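Cytochrome c55X (Pseudomonas aeruginosa PAO1, PDB 6TP9) is a small periplasmic monoheme c-type cytochrome that transfers electrons through its covalently bound heme and is associated with heme d1 biosynthesis. Local coordinates at residues K48-L53 against L81-I86. The protein carries 1 engineered substitution. Sequence-based numbering, arbitrary orientation.
Sequences KPRESL and LVDRLI. With HEC (heme c), chain M.
Arg50 grips Asp83 side-on, with NE and NH2 rather than with the two terminal nitrogens, and this salt bridge clamps the first turn of helix 50-59 to the last turns of helix 75-86. Arg50 NE points almost straight at Asp83 OD1 (2.9 Å, N-H...O 170°), in the guanidinium plane and on the syn lone pair of the carboxylate oxygen. Arg50 NH2 reaches Asp83 OD2 at a longer 3.3 Å, meeting it from above the carboxylate plane, in keeping with the 30° between the two planes. The arm is extended from CG to NE, with a turn at the last torsion; CG stands anti to the backbone N (chi1 -177°), and Arg50 CG brushes Val82 CG1 on the way (4.1 Å).

Inward of this polar clasp the contact becomes apolar. Val82 crosses Leu53 at about a right angle, Val82 CG1 lying 4.1 Å from Leu53 CB, while Leu53 CD1 meets Ile86 CD1 tip to tip at 4.3 Å. Leu53 CD2 faces the heme, 3.5 Å from propionate O1A. Lys48, just ahead of Pro49 at the N-cap, donates from NZ to O2A of that propionate (2.9 Å), probably balancing part of its charge. Helix 75-86 packs against this pocket segment, and its Leu81 touches Leu20 of the second subunit, whose Cys-X-X-Cys-His helix probably holds this heme: a class I-type cytochrome c fold completed across a domain-swapped dimer.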
# COMPACT_ATOMS: atom_id res chain seq x y z
N LYS A 48 16.14 13.08 -4.97
CA LYS A 48 17.12 12.66 -3.97
C LYS A 48 17.91 11.44 -4.46
O LYS A 48 17.31 10.50 -5.00
CB LYS A 48 16.43 12.34 -2.65
CG LYS A 48 15.71 13.54 -2.04
CD LYS A 48 14.40 13.14 -1.37
CE LYS A 48 13.58 14.35 -0.94
NZ LYS A 48 13.92 14.81 0.44
N PRO A 49 19.23 11.42 -4.31
CA PRO A 49 20.01 10.29 -4.82
C PRO A 49 19.66 8.99 -4.11
O PRO A 49 19.32 8.97 -2.92
CB PRO A 49 21.46 10.70 -4.54
CG PRO A 49 21.43 12.17 -4.39
CD PRO A 49 20.10 12.49 -3.78
N ARG A 50 19.76 7.89 -4.86
CA ARG A 50 19.40 6.58 -4.32
C ARG A 50 20.26 6.22 -3.11
O ARG A 50 19.74 5.72 -2.11
CB ARG A 50 19.54 5.53 -5.42
CG ARG A 50 19.13 4.12 -5.01
CD ARG A 50 19.24 3.18 -6.20
NE ARG A 50 18.77 1.83 -5.91
CZ ARG A 50 19.52 0.88 -5.36
NH1 ARG A 50 20.77 1.13 -5.01
NH2 ARG A 50 19.00 -0.32 -5.14
N GLU A 51 21.57 6.44 -3.20
CA GLU A 51 22.44 6.08 -2.08
C GLU A 51 22.09 6.86 -0.83
O GLU A 51 22.26 6.36 0.29
CB GLU A 51 23.91 6.31 -2.45
CG GLU A 51 24.41 5.45 -3.60
CD GLU A 51 25.91 5.55 -3.78
OE1 GLU A 51 26.56 6.28 -2.99
OE2 GLU A 51 26.45 4.91 -4.70
N SER A 52 21.62 8.10 -0.99
CA SER A 52 21.20 8.89 0.17
C SER A 52 20.03 8.23 0.88
O SER A 52 20.05 8.03 2.10
CB SER A 52 20.84 10.30 -0.27
OG SER A 52 21.93 10.93 -0.92
N LEU A 53 18.99 7.87 0.12
CA LEU A 53 17.83 7.22 0.70
C LEU A 53 18.20 5.87 1.31
O LEU A 53 17.73 5.52 2.40
CB LEU A 53 16.74 7.05 -0.36
CG LEU A 53 16.39 8.33 -1.13
CD1 LEU A 53 15.46 8.02 -2.30
CD2 LEU A 53 15.76 9.35 -0.20
N LEU A 81 14.02 -2.04 -1.16
CA LEU A 81 12.94 -1.24 -0.60
C LEU A 81 12.87 0.13 -1.26
O LEU A 81 11.80 0.60 -1.64
CB LEU A 81 13.13 -1.08 0.91
CG LEU A 81 12.90 -2.31 1.78
CD1 LEU A 81 13.24 -2.01 3.24
CD2 LEU A 81 11.47 -2.78 1.66
N VAL A 82 14.03 0.77 -1.42
CA VAL A 82 14.08 2.10 -2.02
C VAL A 82 13.57 2.06 -3.46
O VAL A 82 12.82 2.94 -3.89
CB VAL A 82 15.51 2.66 -1.94
CG1 VAL A 82 15.67 3.89 -2.82
CG2 VAL A 82 15.86 2.98 -0.49
N ASP A 83 13.98 1.04 -4.22
CA ASP A 83 13.47 0.90 -5.59
C ASP A 83 11.95 0.85 -5.60
O ASP A 83 11.31 1.48 -6.45
CB ASP A 83 14.05 -0.35 -6.25
CG ASP A 83 15.55 -0.27 -6.43
OD1 ASP A 83 16.08 0.86 -6.53
OD2 ASP A 83 16.20 -1.34 -6.49
N ARG A 84 11.36 0.12 -4.66
CA ARG A 84 9.90 0.02 -4.60
C ARG A 84 9.27 1.38 -4.32
O ARG A 84 8.25 1.73 -4.92
CB ARG A 84 9.48 -0.99 -3.53
CG ARG A 84 10.13 -2.36 -3.66
CD ARG A 84 9.62 -3.13 -4.86
NE ARG A 84 10.11 -2.60 -6.13
CZ ARG A 84 11.37 -2.71 -6.55
NH1 ARG A 84 11.72 -2.19 -7.71
NH2 ARG A 84 12.28 -3.32 -5.79
N LEU A 85 9.86 2.15 -3.41
CA LEU A 85 9.36 3.49 -3.14
C LEU A 85 9.47 4.36 -4.39
O LEU A 85 8.53 5.08 -4.75
CB LEU A 85 10.13 4.12 -1.98
CG LEU A 85 10.12 3.36 -0.66
CD1 LEU A 85 11.07 4.02 0.33
CD2 LEU A 85 8.71 3.29 -0.10
N ILE A 86 10.62 4.30 -5.05
CA ILE A 86 10.87 5.16 -6.20
C ILE A 86 9.98 4.78 -7.37
O ILE A 86 9.38 5.64 -8.03
CB ILE A 86 12.36 5.09 -6.60
CG1 ILE A 86 13.22 5.78 -5.54
CG2 ILE A 86 12.57 5.73 -7.96
CD1 ILE A 86 14.68 5.39 -5.60
FE HEC M . 11.19 6.49 7.67
CHA HEC M . 12.44 9.48 6.58
CHB HEC M . 12.27 5.00 4.73
CHC HEC M . 10.24 3.43 8.84
CHD HEC M . 9.70 8.00 10.37
NA HEC M . 12.15 7.12 5.96
C1A HEC M . 12.63 8.40 5.75
C2A HEC M . 13.37 8.41 4.50
C3A HEC M . 13.32 7.18 3.99
C4A HEC M . 12.55 6.34 4.89
CMA HEC M . 13.97 6.73 2.66
CAA HEC M . 14.08 9.63 3.88
CBA HEC M . 13.10 10.38 2.98
CGA HEC M . 13.78 11.58 2.37
O1A HEC M . 15.03 11.65 2.40
O2A HEC M . 13.06 12.48 1.85
NB HEC M . 11.24 4.58 6.92
C1B HEC M . 11.73 4.18 5.69
C2B HEC M . 11.58 2.74 5.60
C3B HEC M . 11.02 2.31 6.74
C4B HEC M . 10.80 3.46 7.59
CMB HEC M . 11.98 1.85 4.41
CAB HEC M . 10.66 0.86 7.10
CBB HEC M . 11.92 -0.03 7.01
NC HEC M . 10.11 5.85 9.27
C1C HEC M . 9.93 4.52 9.62
C2C HEC M . 9.32 4.48 10.93
C3C HEC M . 9.22 5.74 11.38
C4C HEC M . 9.68 6.62 10.33
CMC HEC M . 9.00 3.19 11.72
CAC HEC M . 8.63 6.17 12.75
CBC HEC M . 9.30 5.41 13.91
ND HEC M . 11.07 8.44 8.36
C1D HEC M . 10.42 8.83 9.53
C2D HEC M . 10.64 10.24 9.73
C3D HEC M . 11.50 10.69 8.55
C4D HEC M . 11.71 9.51 7.75
CMD HEC M . 10.13 11.12 10.89
CAD HEC M . 12.03 12.11 8.25
CBD HEC M . 13.32 12.38 9.01
CGD HEC M . 13.75 13.78 8.69
O1D HEC M . 13.45 14.70 9.50
O2D HEC M . 14.38 13.99 7.62